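Local coordinates for protein gamma-hexachlorocyclohexane dehydrochlorinase (Sphingomonas paucimobilis, PDB 3A76) that converts the pollutant gamma-hexachlorocyclohexane (lindane) to a tetrachlorocyclohexadiene by two successive dehydrochlorinations, at residues B[88-94]-B[115-121]; B[124-128]-B[158-164]; B[129-135]-B[149-155]. All blocks are in the same frame, centred on the assembly; numbering follows the deposited sequence.

Interaction 1 of 3, residues B[88-94]-B[115-121]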
loop_
_atom_site.group_PDB
_atom_site.type_symbol
_atom_site.label_atom_id
_atom_site.label_comp_id
_atom_site.label_asym_id
_atom_site.label_seq_id
_atom_site.Cartn_x
_atom_site.Cartn_y
_atom_site.Cartn_z
ATOM N N PHE B 88 2.218 -11.351 -19.491
ATOM C CA PHE B 88 1.576 -11.942 -18.315
ATOM C C PHE B 88 0.191 -12.486 -18.648
ATOM O O PHE B 88 -0.535 -11.886 -19.450
ATOM C CB PHE B 88 1.343 -10.863 -17.259
ATOM C CG PHE B 88 2.586 -10.365 -16.576
ATOM C CD1 PHE B 88 3.056 -10.994 -15.427
ATOM C CD2 PHE B 88 3.231 -9.213 -17.031
ATOM C CE1 PHE B 88 4.169 -10.519 -14.771
ATOM C CE2 PHE B 88 4.366 -8.732 -16.380
ATOM C CZ PHE B 88 4.835 -9.382 -15.244
ATOM N N HIS B 89 -0.208 -13.579 -18.007
ATOM C CA HIS B 89 -1.621 -13.976 -18.066
ATOM C C HIS B 89 -2.453 -12.962 -17.290
ATOM O O HIS B 89 -3.452 -12.433 -17.788
ATOM C CB HIS B 89 -1.824 -15.402 -17.560
ATOM C CG HIS B 89 -1.336 -16.432 -18.523
ATOM N ND1 HIS B 89 -1.872 -16.571 -19.790
ATOM C CD2 HIS B 89 -0.346 -17.347 -18.426
ATOM C CE1 HIS B 89 -1.233 -17.535 -20.424
ATOM N NE2 HIS B 89 -0.304 -18.020 -19.621
ATOM N N GLU B 90 -2.008 -12.694 -16.072
ATOM C CA GLU B 90 -2.422 -11.527 -15.319
ATOM C C GLU B 90 -1.310 -11.104 -14.375
ATOM O O GLU B 90 -0.339 -11.832 -14.147
ATOM C CB GLU B 90 -3.744 -11.723 -14.526
ATOM C CG GLU B 90 -4.258 -13.139 -14.154
ATOM C CD GLU B 90 -3.203 -14.189 -13.872
ATOM O OE1 GLU B 90 -2.248 -13.937 -13.131
ATOM O OE2 GLU B 90 -3.350 -15.310 -14.384
ATOM N N CYS B 91 -1.462 -9.914 -13.820
ATOM C CA CYS B 91 -0.541 -9.440 -12.812
ATOM C C CYS B 91 -1.293 -8.480 -11.919
ATOM O O CYS B 91 -2.372 -8.004 -12.277
ATOM C CB CYS B 91 0.662 -8.739 -13.459
ATOM S SG CYS B 91 0.181 -7.351 -14.433
ATOM N N ILE B 92 -0.700 -8.175 -10.769
ATOM C CA ILE B 92 -1.245 -7.135 -9.914
ATOM C C ILE B 92 -0.118 -6.280 -9.300
ATOM O O ILE B 92 0.827 -6.821 -8.738
ATOM C CB ILE B 92 -2.203 -7.746 -8.836
ATOM C CG1 ILE B 92 -2.973 -6.641 -8.110
ATOM C CG2 ILE B 92 -1.479 -8.766 -7.902
ATOM C CD1 ILE B 92 -2.261 -6.142 -7.010
ATOM N N HIS B 93 -0.242 -4.956 -9.428
ATOM C CA HIS B 93 0.683 -3.977 -8.837
ATOM C C HIS B 93 0.157 -3.389 -7.519
ATOM O O HIS B 93 -0.906 -2.768 -7.496
ATOM C CB HIS B 93 0.882 -2.795 -9.795
ATOM C CG HIS B 93 1.647 -3.120 -11.035
ATOM N ND1 HIS B 93 1.072 -3.750 -12.118
ATOM C CD2 HIS B 93 2.932 -2.868 -11.382
ATOM C CE1 HIS B 93 1.973 -3.882 -13.076
ATOM N NE2 HIS B 93 3.110 -3.355 -12.654
ATOM N N TYR B 94 0.910 -3.566 -6.437
ATOM C CA TYR B 94 0.608 -2.881 -5.178
ATOM C C TYR B 94 1.553 -1.688 -4.962
ATOM O O TYR B 94 2.699 -1.863 -4.562
ATOM C CB TYR B 94 0.703 -3.845 -3.971
ATOM C CG TYR B 94 -0.190 -5.067 -4.020
ATOM C CD1 TYR B 94 -1.542 -4.979 -3.688
ATOM C CD2 TYR B 94 0.327 -6.324 -4.338
ATOM C CE1 TYR B 94 -2.370 -6.094 -3.720
ATOM C CE2 TYR B 94 -0.502 -7.451 -4.372
ATOM C CZ TYR B 94 -1.849 -7.326 -4.054
ATOM O OH TYR B 94 -2.679 -8.438 -4.062
ATOM N N LEU B 115 5.024 -3.424 -5.334
ATOM C CA LEU B 115 5.125 -4.871 -5.287
ATOM C C LEU B 115 4.204 -5.434 -6.357
ATOM O O LEU B 115 2.977 -5.178 -6.346
ATOM C CB LEU B 115 4.747 -5.364 -3.891
ATOM C CG LEU B 115 5.075 -6.760 -3.348
ATOM C CD1 LEU B 115 3.815 -7.581 -3.193
ATOM C CD2 LEU B 115 6.206 -7.497 -4.081
ATOM N N LEU B 116 4.806 -6.179 -7.286
ATOM C CA LEU B 116 4.089 -6.827 -8.374
ATOM C C LEU B 116 4.104 -8.340 -8.230
ATOM O O LEU B 116 5.174 -8.955 -8.146
ATOM C CB LEU B 116 4.687 -6.451 -9.744
ATOM C CG LEU B 116 4.141 -7.115 -11.033
ATOM C CD1 LEU B 116 4.376 -6.259 -12.246
ATOM C CD2 LEU B 116 4.758 -8.501 -11.300
ATOM N N LEU B 117 2.912 -8.928 -8.241
ATOM C CA LEU B 117 2.730 -10.382 -8.353
ATOM C C LEU B 117 2.030 -10.699 -9.668
ATOM O O LEU B 117 1.039 -10.062 -10.009
ATOM C CB LEU B 117 1.869 -10.893 -7.201
ATOM C CG LEU B 117 2.289 -10.525 -5.791
ATOM C CD1 LEU B 117 1.227 -10.981 -4.785
ATOM C CD2 LEU B 117 3.641 -11.135 -5.498
ATOM N N GLY B 118 2.540 -11.684 -10.406
ATOM C CA GLY B 118 1.934 -12.050 -11.678
ATOM C C GLY B 118 2.264 -13.434 -12.178
ATOM O O GLY B 118 3.087 -14.128 -11.605
ATOM N N ASN B 119 1.586 -13.844 -13.244
ATOM C CA ASN B 119 1.950 -15.074 -13.941
ATOM C C ASN B 119 2.460 -14.745 -15.331
ATOM O O ASN B 119 1.734 -14.170 -16.137
ATOM C CB ASN B 119 0.769 -16.052 -14.047
ATOM C CG ASN B 119 0.558 -16.858 -12.786
ATOM O OD1 ASN B 119 1.484 -17.469 -12.268
ATOM N ND2 ASN B 119 -0.679 -16.885 -12.301
ATOM N N LEU B 120 3.703 -15.116 -15.606
ATOM C CA LEU B 120 4.283 -14.939 -16.941
ATOM C C LEU B 120 3.708 -15.944 -17.917
ATOM O O LEU B 120 3.652 -17.122 -17.619
ATOM C CB LEU B 120 5.801 -15.106 -16.888
ATOM C CG LEU B 120 6.595 -14.066 -16.103
ATOM C CD1 LEU B 120 8.034 -14.549 -15.952
ATOM C CD2 LEU B 120 6.516 -12.683 -16.752
ATOM N N VAL B 121 3.277 -15.481 -19.083
ATOM C CA VAL B 121 2.821 -16.384 -20.140
ATOM C C VAL B 121 3.923 -17.389 -20.497
ATOM O O VAL B 121 3.660 -18.586 -20.632
ATOM C CB VAL B 121 2.359 -15.615 -21.400
ATOM C CG1 VAL B 121 2.094 -16.587 -22.562
ATOM C CG2 VAL B 121 1.115 -14.808 -21.099
#

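Interaction 2 of 3, residues B[124-128]-B[158-164]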
loop_
_atom_site.group_PDB
_atom_site.type_symbol
_atom_site.label_atom_id
_atom_site.label_comp_id
_atom_site.label_asym_id
_atom_site.label_seq_id
_atom_site.Cartn_x
_atom_site.Cartn_y
_atom_site.Cartn_z
ATOM N N ASN B 124 4.236 -20.126 -17.937
ATOM C CA ASN B 124 3.150 -19.994 -16.958
ATOM C C ASN B 124 3.756 -19.949 -15.554
ATOM O O ASN B 124 3.428 -20.743 -14.676
ATOM C CB ASN B 124 2.128 -21.131 -17.121
ATOM C CG ASN B 124 0.787 -20.823 -16.465
ATOM O OD1 ASN B 124 0.400 -19.659 -16.286
ATOM N ND2 ASN B 124 0.057 -21.883 -16.114
ATOM N N GLN B 125 4.681 -19.014 -15.391
ATOM C CA GLN B 125 5.515 -18.903 -14.208
ATOM C C GLN B 125 5.082 -17.701 -13.372
ATOM O O GLN B 125 4.908 -16.599 -13.900
ATOM C CB GLN B 125 6.990 -18.777 -14.621
ATOM C CG GLN B 125 7.962 -18.537 -13.483
ATOM C CD GLN B 125 8.116 -19.745 -12.581
ATOM O OE1 GLN B 125 8.843 -20.689 -12.907
ATOM N NE2 GLN B 125 7.447 -19.717 -11.431
ATOM N N SER B 126 4.902 -17.947 -12.075
ATOM C CA SER B 126 4.532 -16.935 -11.108
ATOM C C SER B 126 5.747 -16.144 -10.667
ATOM O O SER B 126 6.769 -16.726 -10.319
ATOM C CB SER B 126 3.884 -17.591 -9.894
ATOM O OG SER B 126 2.606 -18.067 -10.233
ATOM N N ILE B 127 5.631 -14.819 -10.677
ATOM C CA ILE B 127 6.748 -13.964 -10.269
ATOM C C ILE B 127 6.387 -12.927 -9.244
ATOM O O ILE B 127 5.247 -12.475 -9.175
ATOM C CB ILE B 127 7.437 -13.205 -11.456
ATOM C CG1 ILE B 127 6.416 -12.690 -12.471
ATOM C CG2 ILE B 127 8.510 -14.065 -12.099
ATOM C CD1 ILE B 127 6.976 -11.580 -13.308
ATOM N N LEU B 128 7.390 -12.565 -8.455
ATOM C CA LEU B 128 7.362 -11.381 -7.614
ATOM C C LEU B 128 8.410 -10.367 -8.143
ATOM O O LEU B 128 9.561 -10.723 -8.421
ATOM C CB LEU B 128 7.620 -11.768 -6.152
ATOM C CG LEU B 128 7.604 -10.731 -5.033
ATOM C CD1 LEU B 128 7.293 -11.426 -3.722
ATOM C CD2 LEU B 128 8.943 -9.943 -4.943
ATOM N N PRO B 158 11.133 -15.428 -10.015
ATOM C CA PRO B 158 10.249 -16.552 -10.315
ATOM C C PRO B 158 10.061 -17.360 -9.047
ATOM O O PRO B 158 10.991 -17.463 -8.233
ATOM C CB PRO B 158 11.045 -17.366 -11.339
ATOM C CG PRO B 158 12.464 -16.907 -11.186
ATOM C CD PRO B 158 12.338 -15.458 -10.864
ATOM N N LEU B 159 8.868 -17.909 -8.856
ATOM C CA LEU B 159 8.575 -18.561 -7.591
ATOM C C LEU B 159 8.711 -20.076 -7.667
ATOM O O LEU B 159 8.509 -20.669 -8.729
ATOM C CB LEU B 159 7.229 -18.084 -7.040
ATOM C CG LEU B 159 7.274 -16.562 -6.804
ATOM C CD1 LEU B 159 5.957 -16.020 -6.341
ATOM C CD2 LEU B 159 8.361 -16.175 -5.818
ATOM N N ALA B 160 9.094 -20.677 -6.537
ATOM C CA ALA B 160 9.453 -22.104 -6.442
ATOM C C ALA B 160 8.361 -23.067 -6.943
ATOM O O ALA B 160 8.045 -23.105 -8.140
ATOM C CB ALA B 160 9.871 -22.451 -4.996
ATOM N N GLY B 161 7.801 -23.857 -6.033
ATOM C CA GLY B 161 6.671 -24.712 -6.373
ATOM C C GLY B 161 5.389 -23.940 -6.131
ATOM O O GLY B 161 4.360 -24.514 -5.759
ATOM N N ILE B 162 5.461 -22.627 -6.337
ATOM C CA ILE B 162 4.344 -21.734 -6.083
ATOM C C ILE B 162 3.763 -21.248 -7.401
ATOM O O ILE B 162 4.493 -20.852 -8.311
ATOM C CB ILE B 162 4.772 -20.549 -5.172
ATOM C CG1 ILE B 162 5.207 -21.078 -3.800
ATOM C CG2 ILE B 162 3.652 -19.527 -5.034
ATOM C CD1 ILE B 162 6.157 -20.177 -3.048
ATOM N N HIS B 163 2.440 -21.317 -7.503
ATOM C CA HIS B 163 1.716 -20.788 -8.638
ATOM C C HIS B 163 0.455 -20.052 -8.178
ATOM O O HIS B 163 -0.454 -20.649 -7.592
ATOM C CB HIS B 163 1.375 -21.898 -9.630
ATOM C CG HIS B 163 0.896 -21.388 -10.951
ATOM N ND1 HIS B 163 -0.440 -21.309 -11.278
ATOM C CD2 HIS B 163 1.574 -20.900 -12.015
ATOM C CE1 HIS B 163 -0.565 -20.798 -12.490
ATOM N NE2 HIS B 163 0.643 -20.540 -12.958
ATOM N N PHE B 164 0.415 -18.749 -8.446
ATOM C CA PHE B 164 -0.716 -17.913 -8.095
ATOM C C PHE B 164 -1.906 -18.328 -8.942
ATOM O O PHE B 164 -1.789 -18.428 -10.167
ATOM C CB PHE B 164 -0.400 -16.438 -8.355
ATOM C CG PHE B 164 0.780 -15.899 -7.578
ATOM C CD1 PHE B 164 1.846 -15.304 -8.245
ATOM C CD2 PHE B 164 0.816 -15.956 -6.196
ATOM C CE1 PHE B 164 2.938 -14.788 -7.536
ATOM C CE2 PHE B 164 1.904 -15.454 -5.495
ATOM C CZ PHE B 164 2.964 -14.871 -6.171
#

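Interaction 3 of 3, residues B[129-135]-B[149-155]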
loop_
_atom_site.group_PDB
_atom_site.type_symbol
_atom_site.label_atom_id
_atom_site.label_comp_id
_atom_site.label_asym_id
_atom_site.label_seq_id
_atom_site.Cartn_x
_atom_site.Cartn_y
_atom_site.Cartn_z
ATOM N N ILE B 129 7.992 -9.115 -8.292
ATOM C CA ILE B 129 8.892 -8.030 -8.648
ATOM C C ILE B 129 8.763 -6.901 -7.611
ATOM O O ILE B 129 7.654 -6.541 -7.207
ATOM C CB ILE B 129 8.609 -7.522 -10.107
ATOM C CG1 ILE B 129 8.997 -8.604 -11.120
ATOM C CG2 ILE B 129 9.346 -6.200 -10.425
ATOM C CD1 ILE B 129 8.395 -8.423 -12.496
ATOM N N ALA B 130 9.894 -6.385 -7.150
ATOM C CA ALA B 130 9.904 -5.166 -6.351
ATOM C C ALA B 130 10.592 -4.102 -7.179
ATOM O O ALA B 130 11.720 -4.299 -7.651
ATOM C CB ALA B 130 10.626 -5.373 -5.037
ATOM N N ALA B 131 9.892 -2.992 -7.391
ATOM C CA ALA B 131 10.404 -1.926 -8.232
ATOM C C ALA B 131 10.234 -0.554 -7.610
ATOM O O ALA B 131 9.363 -0.343 -6.780
ATOM C CB ALA B 131 9.776 -1.977 -9.647
ATOM N N VAL B 132 11.101 0.367 -8.012
ATOM C CA VAL B 132 11.026 1.753 -7.598
ATOM C C VAL B 132 10.564 2.611 -8.779
ATOM O O VAL B 132 11.043 2.441 -9.924
ATOM C CB VAL B 132 12.400 2.233 -7.027
ATOM C CG1 VAL B 132 12.450 3.768 -6.841
ATOM C CG2 VAL B 132 12.678 1.535 -5.712
ATOM N N PHE B 133 9.621 3.511 -8.503
ATOM C CA PHE B 133 9.207 4.523 -9.467
ATOM C C PHE B 133 9.865 5.874 -9.158
ATOM O O PHE B 133 9.837 6.338 -8.016
ATOM C CB PHE B 133 7.679 4.676 -9.462
ATOM C CG PHE B 133 6.933 3.420 -9.857
ATOM C CD1 PHE B 133 5.837 2.989 -9.119
ATOM C CD2 PHE B 133 7.319 2.679 -10.968
ATOM C CE1 PHE B 133 5.129 1.841 -9.496
ATOM C CE2 PHE B 133 6.625 1.515 -11.345
ATOM C CZ PHE B 133 5.531 1.101 -10.610
ATOM N N THR B 134 10.476 6.485 -10.178
ATOM C CA THR B 134 10.995 7.846 -10.084
ATOM C C THR B 134 10.168 8.614 -11.100
ATOM O O THR B 134 10.216 8.334 -12.301
ATOM C CB THR B 134 12.504 7.933 -10.421
ATOM O OG1 THR B 134 13.206 6.876 -9.751
ATOM C CG2 THR B 134 13.108 9.290 -9.992
ATOM N N ASP B 135 9.372 9.549 -10.603
ATOM C CA ASP B 135 8.353 10.182 -11.407
ATOM C C ASP B 135 8.485 11.698 -11.408
ATOM O O ASP B 135 9.012 12.299 -10.458
ATOM C CB ASP B 135 6.952 9.820 -10.876
ATOM C CG ASP B 135 6.634 8.335 -10.975
ATOM O OD1 ASP B 135 5.830 7.853 -10.144
ATOM O OD2 ASP B 135 7.158 7.659 -11.881
ATOM N N ARG B 149 8.163 8.887 -15.994
ATOM C CA ARG B 149 8.221 7.788 -15.050
ATOM C C ARG B 149 9.419 6.951 -15.403
ATOM O O ARG B 149 9.550 6.523 -16.547
ATOM C CB ARG B 149 6.946 6.907 -15.084
ATOM C CG ARG B 149 7.150 5.499 -14.459
ATOM C CD ARG B 149 5.881 4.876 -13.873
ATOM N NE ARG B 149 5.503 5.498 -12.607
ATOM C CZ ARG B 149 4.492 5.118 -11.821
ATOM N NH1 ARG B 149 4.267 5.786 -10.696
ATOM N NH2 ARG B 149 3.703 4.086 -12.139
ATOM N N ASN B 150 10.291 6.722 -14.425
ATOM C CA ASN B 150 11.264 5.638 -14.534
ATOM C C ASN B 150 10.901 4.512 -13.554
ATOM O O ASN B 150 10.610 4.753 -12.378
ATOM C CB ASN B 150 12.706 6.141 -14.332
ATOM C CG ASN B 150 13.745 5.044 -14.491
ATOM O OD1 ASN B 150 14.080 4.345 -13.530
ATOM N ND2 ASN B 150 14.278 4.896 -15.708
ATOM N N ALA B 151 10.901 3.290 -14.065
ATOM C CA ALA B 151 10.627 2.122 -13.272
ATOM C C ALA B 151 11.897 1.315 -13.253
ATOM O O ALA B 151 12.411 0.922 -14.290
ATOM C CB ALA B 151 9.499 1.322 -13.879
ATOM N N CYS B 152 12.394 1.072 -12.048
ATOM C CA CYS B 152 13.631 0.355 -11.852
ATOM C C CYS B 152 13.309 -0.849 -10.983
ATOM O O CYS B 152 12.784 -0.688 -9.881
ATOM C CB CYS B 152 14.640 1.273 -11.147
ATOM S SG CYS B 152 16.167 0.465 -10.635
ATOM N N THR B 153 13.610 -2.048 -11.473
ATOM C CA THR B 153 13.279 -3.250 -10.714
ATOM C C THR B 153 14.463 -3.782 -9.907
ATOM O O THR B 153 15.524 -4.119 -10.457
ATOM C CB THR B 153 12.556 -4.366 -11.537
ATOM O OG1 THR B 153 13.502 -5.267 -12.108
ATOM C CG2 THR B 153 11.694 -3.779 -12.624
ATOM N N ASN B 154 14.255 -3.841 -8.596
ATOM C CA ASN B 154 15.266 -4.332 -7.669
ATOM C C ASN B 154 15.215 -5.850 -7.426
ATOM O O ASN B 154 16.251 -6.513 -7.427
ATOM C CB ASN B 154 15.209 -3.488 -6.392
ATOM C CG ASN B 154 15.544 -2.018 -6.678
ATOM O OD1 ASN B 154 16.506 -1.734 -7.394
ATOM N ND2 ASN B 154 14.751 -1.095 -6.151
ATOM N N TYR B 155 14.010 -6.395 -7.254
ATOM C CA TYR B 155 13.817 -7.845 -7.194
ATOM C C TYR B 155 13.024 -8.334 -8.379
ATOM O O TYR B 155 12.076 -7.684 -8.807
ATOM C CB TYR B 155 13.093 -8.271 -5.905
ATOM C CG TYR B 155 13.861 -8.044 -4.620
ATOM C CD1 TYR B 155 15.265 -8.063 -4.591
ATOM C CD2 TYR B 155 13.185 -7.831 -3.428
ATOM C CE1 TYR B 155 15.967 -7.865 -3.391
ATOM C CE2 TYR B 155 13.865 -7.639 -2.238
ATOM C CZ TYR B 155 15.249 -7.654 -2.221
ATOM O OH TYR B 155 15.891 -7.457 -1.028
#

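Interaction 1 of 3, residues B[88-94]-B[115-121]
Tyr94 N donates to Leu115 O at 2.6 Å and nearly straight (172°), and Leu115 N donates back to Tyr94 O. Ile92 and Leu117 exchange a second such pair, with Ile92 N 2.7 Å from Leu117 O. Asn119 N gives to Glu90 O, and Asn119 O receives His89 N. Asn119 ND2 reaches Glu90 OE1 weakly, at 3.4 Å, the carboxylate and amide planes 85° apart. It is also hydrogen-bonded to Phe164 O, while Asn119 OD1 faces Ser126 OG. Tyr155 OH of the second subunit holds Glu90 OE1. These bonds belong to the antiparallel hairpin of strands 88-102 and 107-120; here the axes of 90-94 and 115-120 run almost exactly opposite. Cys91, His93 and Leu116 lie on one side, and Ile92, Tyr94, Leu115 and Leu117 on the other. His93, the inferred proton acceptor, is hydrogen-bonded through ND1 to Asp45 and touched by bound spermidine. Leu116 CG stands anti to the backbone N (chi1 175°), which sends CD1 over one face of the His93 ring, 3.2 Å from His93 NE2. NE2 has no polar partner in the model. Leu120 CD2 covers one face of the Phe88 ring. Val121 CG2 sits over the His89 ring, 3.6 Å from its centroid.

Interaction 2 of 3, residues B[124-128]-B[158-164]
Ser126 grips the irregular segment 158-164 at two separate places. Ser126 O receives Leu159 N at 2.8 Å, and Ser126 OG receives Phe164 N at 2.9 Å. The side chain faces the loop, with OG anti to the carbonyl carbon (chi1 -72°). OG also lies against Asn119 OD1, at a modelled distance too short to be relied on. Ser126 CB packs on Phe164 CD1, and the edge of the Phe164 ring approaches Ile127 O.

Gln125 starts out away from the loop, but its chain bends at chi2 and brings the amide back. Gln125 NE2 then donates to Ser126 O, which thereby has a second donor, and weakly to Leu159 O at 3.1 Å. Gln125 CG lies 3.9 Å from Pro158 CB. With an alanine here, Leu159 O would probably lose this donor, Ser126 O would keep Leu159 N alone of the two, and a gap would open beside Pro158.

Further on, Ile127 CG2 rests on Pro158 CA at 3.5 Å. At the other end, His163 NE2 makes a weak hydrogen bond to Asn124 OD1, which meets the ring at its edge. Asn124 has a left-handed backbone, and with Gln125 it faces Leu120 in a G1 beta bulge.

Tyr155 of the second subunit stacks on Phe164, and Ile162 of the third subunit packs on Leu159. The contact folds the segment after strand 143-158 back onto the start of strand 125-140. Strand 107-120 lies alongside, with Leu117 against Phe164 and Leu120 against Ile127.

Interaction 3 of 3, residues B[129-135]-B[149-155]
Arg149 has the largest surface buried here, and it is held in two ways. It grips Asp135 side-on. In this salt bridge, Arg149 NH1 meets Asp135 OD1 at 2.6 Å and Arg149 NE meets Asp135 OD2 at 2.8 Å. Both bonds are nearly straight, and both carboxylate oxygens are met on their syn sides. The oxygens lie in the guanidinium plane, but the two planes are turned 26° from each other. The chain of Arg149 runs extended from the backbone and then bends at chi3 (-75°), which lays the guanidinium back over Phe133.

There the guanidinium stacks flat on one face of the Phe133 ring, with planes 6° apart and centres 3.7 Å apart. This is a cation-pi contact, and NH2 sits above the ring centre. At the ring edge Ala151 CB touches Phe133 CE2 at 3.8 Å. The salt bridge and the ring together fix the guanidinium. Lys40 lies close to it as a like charge, which Asp135 probably helps to offset. Tyr37 and Leu41 of helix 22-45 also pack against Arg149.

Ala130 anchors the other end. Ala130 O accepts two donors, Asn154 N at 2.7 Å and Tyr155 N at 3.1 Å, and Ala130 N donates to Tyr155 O. Asn154 and Tyr155 thus both face one residue, a classic beta bulge. Ala130 CB rests on Tyr155 CD2, while the Tyr155 hydroxyl is hydrogen-bonded to Glu90 of the third subunit. Between the two ends, Val132 and Cys152 exchange a regular pair of backbone bonds, as do Thr134 and Asn150.

Thr153, beside the bulge, lines the pocket that holds spermidine. A long, bulged antiparallel hairpin in a strongly curved sheet, with a helix packed in its hollow, is typical of the SnoaL-like barrel fold.

In the fold
After helices 22-45 and 49-53 and short strands up to 71, helix 72-87 leads into strand 88-102. Interaction 1 pairs that strand with 107-120 and closes a loop of 20 residues, mostly strand. The chain then turns into strand 125-140, where interactions 2 and 3 both begin. Interaction 3 closes the hairpin with strand 143-158. It is nested inside the longer loop closed by interaction 2, which returns residues 158-164 to the start of the same strand. Interaction 1 is in series with both. Backbone bonds such as Leu116 O to Ile129 N join the two hairpins into one sheet. Interactions 1 and 2 touch the second subunit, 2 and 3 the third, which interaction 1 reaches only through Leu115.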